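Local coordinates for protein malate oxidoreductase (Thermotoga maritima, PDB 1VL6) that probably catalyses the NAD-dependent oxidative decarboxylation of malate to pyruvate and carbon dioxide, at residues Asp265-Leu276 with Val289-Ile300. Residues are numbered along the deposited sequence; the frame is centred on the assembly and turned at random.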
loop_
_atom_site.group_PDB
_atom_site.type_symbol
_atom_site.label_atom_id
_atom_site.label_comp_id
_atom_site.label_asym_id
_atom_site.label_seq_id
_atom_site.Cartn_x
_atom_site.Cartn_y
_atom_site.Cartn_z
ATOM N N ASP A 265 -47.939 7.259 -14.001
ATOM C CA ASP A 265 -47.377 5.922 -13.970
ATOM C C ASP A 265 -46.117 5.826 -13.125
ATOM O O ASP A 265 -45.827 4.776 -12.555
ATOM C CB ASP A 265 -47.042 5.504 -15.385
ATOM C CG ASP A 265 -48.260 5.458 -16.254
ATOM O OD1 ASP A 265 -48.949 4.418 -16.180
ATOM O OD2 ASP A 265 -48.616 6.409 -16.997
ATOM N N PHE A 266 -45.348 6.912 -13.071
ATOM C CA PHE A 266 -44.138 6.936 -12.255
ATOM C C PHE A 266 -44.082 8.219 -11.471
ATOM O O PHE A 266 -44.560 9.280 -11.935
ATOM C CB PHE A 266 -42.903 6.859 -13.123
ATOM C CG PHE A 266 -42.767 5.564 -13.884
ATOM C CD1 PHE A 266 -43.582 5.296 -14.967
ATOM C CD2 PHE A 266 -41.782 4.659 -13.555
ATOM C CE1 PHE A 266 -43.438 4.147 -15.689
ATOM C CE2 PHE A 266 -41.642 3.507 -14.271
ATOM C CZ PHE A 266 -42.469 3.235 -15.328
ATOM N N PHE A 267 -43.538 8.117 -10.261
ATOM C CA PHE A 267 -43.150 9.277 -9.505
ATOM C C PHE A 267 -41.680 9.107 -9.302
ATOM O O PHE A 267 -41.238 8.037 -8.835
ATOM C CB PHE A 267 -43.861 9.350 -8.147
ATOM C CG PHE A 267 -43.215 10.311 -7.151
ATOM C CD1 PHE A 267 -43.557 11.654 -7.132
ATOM C CD2 PHE A 267 -42.256 9.875 -6.281
ATOM C CE1 PHE A 267 -42.969 12.515 -6.255
ATOM C CE2 PHE A 267 -41.649 10.754 -5.411
ATOM C CZ PHE A 267 -42.009 12.069 -5.394
ATOM N N ILE A 268 -40.921 10.154 -9.642
ATOM C CA ILE A 268 -39.524 10.211 -9.293
ATOM C C ILE A 268 -39.248 11.438 -8.459
ATOM O O ILE A 268 -39.331 12.585 -8.927
ATOM C CB ILE A 268 -38.698 10.246 -10.520
ATOM C CG1 ILE A 268 -39.161 9.116 -11.464
ATOM C CG2 ILE A 268 -37.283 10.053 -10.145
ATOM C CD1 ILE A 268 -38.200 8.813 -12.586
ATOM N N GLY A 269 -38.911 11.184 -7.205
ATOM C CA GLY A 269 -38.680 12.231 -6.257
ATOM C C GLY A 269 -37.252 12.282 -5.818
ATOM O O GLY A 269 -36.655 11.276 -5.401
ATOM N N VAL A 270 -36.712 13.489 -5.873
ATOM C CA VAL A 270 -35.325 13.727 -5.556
ATOM C C VAL A 270 -35.419 15.047 -4.791
ATOM O O VAL A 270 -34.909 16.055 -5.225
ATOM C CB VAL A 270 -34.622 13.586 -6.963
ATOM C CG1 VAL A 270 -34.579 14.834 -7.789
ATOM C CG2 VAL A 270 -33.353 12.874 -6.919
ATOM N N SER A 271 -36.135 15.003 -3.646
ATOM C CA SER A 271 -36.676 16.179 -2.976
ATOM C C SER A 271 -36.677 16.103 -1.431
ATOM O O SER A 271 -35.660 16.128 -0.831
ATOM C CB SER A 271 -38.099 16.472 -3.530
ATOM O OG SER A 271 -39.108 15.520 -3.122
ATOM N N ARG A 272 -37.825 16.071 -0.790
ATOM C CA ARG A 272 -37.885 16.088 0.667
ATOM C C ARG A 272 -38.610 14.858 1.244
ATOM O O ARG A 272 -39.211 14.051 0.517
ATOM C CB ARG A 272 -38.590 17.361 1.120
ATOM C CG ARG A 272 -37.786 18.621 0.747
ATOM C CD ARG A 272 -38.514 19.911 1.014
ATOM N NE ARG A 272 -39.832 19.904 0.369
ATOM C CZ ARG A 272 -41.013 19.903 1.010
ATOM N NH1 ARG A 272 -41.085 19.921 2.348
ATOM N NH2 ARG A 272 -42.138 19.887 0.300
ATOM N N GLY A 273 -38.536 14.705 2.553
ATOM C CA GLY A 273 -39.069 13.503 3.199
ATOM C C GLY A 273 -40.561 13.595 3.553
ATOM O O GLY A 273 -41.100 14.668 3.848
ATOM N N ASN A 274 -41.218 12.439 3.486
ATOM C CA ASN A 274 -42.610 12.296 3.865
ATOM C C ASN A 274 -43.533 13.353 3.279
ATOM O O ASN A 274 -44.276 13.978 3.991
ATOM C CB ASN A 274 -42.728 12.194 5.408
ATOM C CG ASN A 274 -42.014 10.947 5.962
ATOM O OD1 ASN A 274 -42.146 9.846 5.427
ATOM N ND2 ASN A 274 -41.239 11.129 7.029
ATOM N N ILE A 275 -43.514 13.511 1.972
ATOM C CA ILE A 275 -44.406 14.472 1.328
ATOM C C ILE A 275 -45.467 13.839 0.466
ATOM O O ILE A 275 -46.424 14.497 0.142
ATOM C CB ILE A 275 -43.650 15.505 0.468
ATOM C CG1 ILE A 275 -42.836 14.808 -0.620
ATOM C CG2 ILE A 275 -42.808 16.405 1.333
ATOM C CD1 ILE A 275 -42.160 15.775 -1.513
ATOM N N LEU A 276 -45.269 12.598 0.033
ATOM C CA LEU A 276 -46.238 11.915 -0.814
ATOM C C LEU A 276 -47.188 11.095 0.058
ATOM O O LEU A 276 -46.785 10.101 0.646
ATOM C CB LEU A 276 -45.479 11.051 -1.811
ATOM C CG LEU A 276 -46.259 10.633 -3.039
ATOM C CD1 LEU A 276 -45.295 10.170 -4.161
ATOM C CD2 LEU A 276 -47.254 9.547 -2.665
ATOM N N VAL A 289 -45.248 3.107 -10.020
ATOM C CA VAL A 289 -43.881 2.974 -9.650
ATOM C C VAL A 289 -43.466 4.235 -8.951
ATOM O O VAL A 289 -43.783 5.352 -9.441
ATOM C CB VAL A 289 -42.991 2.766 -10.877
ATOM C CG1 VAL A 289 -41.487 2.805 -10.478
ATOM C CG2 VAL A 289 -43.298 1.457 -11.478
ATOM N N ILE A 290 -42.785 4.052 -7.811
ATOM C CA ILE A 290 -42.429 5.127 -6.878
ATOM C C ILE A 290 -40.922 5.030 -6.595
ATOM O O ILE A 290 -40.467 4.069 -5.917
ATOM C CB ILE A 290 -43.160 4.934 -5.532
ATOM C CG1 ILE A 290 -44.674 4.893 -5.702
ATOM C CG2 ILE A 290 -42.753 6.013 -4.494
ATOM C CD1 ILE A 290 -45.274 6.119 -6.129
ATOM N N PHE A 291 -40.158 5.985 -7.152
ATOM C CA PHE A 291 -38.745 6.111 -6.885
ATOM C C PHE A 291 -38.741 7.273 -5.885
ATOM O O PHE A 291 -38.988 8.444 -6.279
ATOM C CB PHE A 291 -37.962 6.512 -8.148
ATOM C CG PHE A 291 -37.760 5.422 -9.190
ATOM C CD1 PHE A 291 -38.355 4.179 -9.113
ATOM C CD2 PHE A 291 -37.009 5.709 -10.334
ATOM C CE1 PHE A 291 -38.150 3.229 -10.118
ATOM C CE2 PHE A 291 -36.794 4.765 -11.340
ATOM C CZ PHE A 291 -37.362 3.527 -11.227
ATOM N N ALA A 292 -38.525 6.979 -4.612
ATOM C CA ALA A 292 -38.554 8.037 -3.622
ATOM C C ALA A 292 -37.168 8.175 -3.092
ATOM O O ALA A 292 -36.804 7.523 -2.115
ATOM C CB ALA A 292 -39.555 7.727 -2.506
ATOM N N LEU A 293 -36.409 9.052 -3.732
ATOM C CA LEU A 293 -34.959 9.117 -3.548
ATOM C C LEU A 293 -34.514 10.288 -2.651
ATOM O O LEU A 293 -33.332 10.525 -2.468
ATOM C CB LEU A 293 -34.263 9.205 -4.912
ATOM C CG LEU A 293 -34.795 8.232 -5.973
ATOM C CD1 LEU A 293 -34.107 8.365 -7.269
ATOM C CD2 LEU A 293 -34.683 6.849 -5.485
ATOM N N ALA A 294 -35.426 11.013 -2.049
ATOM C CA ALA A 294 -34.964 12.028 -1.085
ATOM C C ALA A 294 -34.008 11.405 -0.071
ATOM O O ALA A 294 -34.239 10.315 0.433
ATOM C CB ALA A 294 -36.122 12.687 -0.371
ATOM N N ASN A 295 -32.955 12.135 0.236
ATOM C CA ASN A 295 -31.949 11.684 1.159
ATOM C C ASN A 295 -31.877 12.648 2.321
ATOM O O ASN A 295 -31.708 13.845 2.121
ATOM C CB ASN A 295 -30.619 11.530 0.361
ATOM C CG ASN A 295 -29.377 12.057 1.087
ATOM O OD1 ASN A 295 -29.189 11.818 2.274
ATOM N ND2 ASN A 295 -28.497 12.733 0.339
ATOM N N PRO A 296 -31.959 12.154 3.545
ATOM C CA PRO A 296 -31.962 10.757 3.863
ATOM C C PRO A 296 -33.326 10.111 4.098
ATOM O O PRO A 296 -33.366 8.874 4.128
ATOM C CB PRO A 296 -31.150 10.729 5.166
ATOM C CG PRO A 296 -31.490 11.987 5.823
ATOM C CD PRO A 296 -31.947 12.969 4.770
ATOM N N VAL A 297 -34.396 10.888 4.315
ATOM C CA VAL A 297 -35.726 10.314 4.453
ATOM C C VAL A 297 -36.450 10.314 3.106
ATOM O O VAL A 297 -36.537 11.364 2.471
ATOM C CB VAL A 297 -36.580 11.126 5.324
ATOM C CG1 VAL A 297 -37.901 10.394 5.557
ATOM C CG2 VAL A 297 -35.860 11.439 6.623
ATOM N N PRO A 298 -36.978 9.175 2.650
ATOM C CA PRO A 298 -37.697 9.155 1.360
ATOM C C PRO A 298 -38.987 9.956 1.368
ATOM O O PRO A 298 -39.548 10.174 2.443
ATOM C CB PRO A 298 -37.980 7.663 1.137
ATOM C CG PRO A 298 -36.940 6.965 1.995
ATOM C CD PRO A 298 -36.871 7.810 3.214
ATOM N N GLU A 299 -39.431 10.370 0.163
ATOM C CA GLU A 299 -40.674 11.119 -0.020
ATOM C C GLU A 299 -41.897 10.389 0.583
ATOM O O GLU A 299 -42.854 11.036 1.050
ATOM C CB GLU A 299 -40.930 11.435 -1.496
ATOM C CG GLU A 299 -40.101 12.614 -2.004
ATOM C CD GLU A 299 -38.732 12.223 -2.557
ATOM O OE1 GLU A 299 -38.282 11.093 -2.290
ATOM O OE2 GLU A 299 -38.098 13.075 -3.249
ATOM N N ILE A 300 -41.851 9.054 0.579
ATOM C CA ILE A 300 -42.821 8.269 1.329
ATOM C C ILE A 300 -42.149 7.047 1.842
ATOM O O ILE A 300 -41.266 6.549 1.179
ATOM C CB ILE A 300 -44.014 7.887 0.454
ATOM C CG1 ILE A 300 -45.016 7.052 1.252
ATOM C CG2 ILE A 300 -43.550 7.126 -0.757
ATOM C CD1 ILE A 300 -46.358 6.839 0.509
HETATM O O HOH W 1 -40.024 8.056 4.481
#
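Strands 266-269 and 289-292 pair in parallel through a ladder of backbone hydrogen bonds, forming the beta-alpha-beta unit around helix 278-281 in the Rossmann-type NAD-binding domain. Phe267 N donates to Val289 O and its O accepts from Phe291 N; Gly269 repeats the pattern with Phe291 O and Leu293 N, while Asp265 O takes Val289 N. The strand directions differ by only 1°, with axes 4.8 Å apart. Strand 194-198 flanks strand 266-269 on its other edge and strand 312-315 lies beyond 289-292, so both are interior strands of the sheet.

Apolar side chains cover both faces. On one, Phe266 lies alongside Val289, CD2 meeting CB at 3.5 Å, and Ile268 CD1 reaches Phe291 CD2; helix 166-186 packs over Phe266 and Phe291, where bulky apolar residues suit a buried sheet-helix interface. On the other face, Phe267 has CG anti to its backbone N (chi1 163°), which carries the ring along the strand toward Glu299, whose CG meets CZ at the ring edge at 3.9 Å; Ala292 CA also lies at the edge. Leu276 CD1 sits over the centre of one ring face, 3.5 Å above the plane. Gly269, without a side chain, follows on this face, paired with Ala292 and close beside the Phe267 ring.

Beyond the strand ends, the loops are joined by polar contacts around Glu299. Its chain bends at chi2 (89°), turning the buried carboxylate back toward the strand ends, where OE1 accepts Ala294 N at 2.9 Å on the syn side. Ser271 OG donates a hydrogen bond to OE2, whose position is less certain. The backbone of Glu299 works too: its O accepts Leu276 N and, weakly, Ile275 N. Nearby, Pro298 O accepts Asn274 N at 3.0 Å, and one water donates both to that carbonyl and to Asn274 OD1.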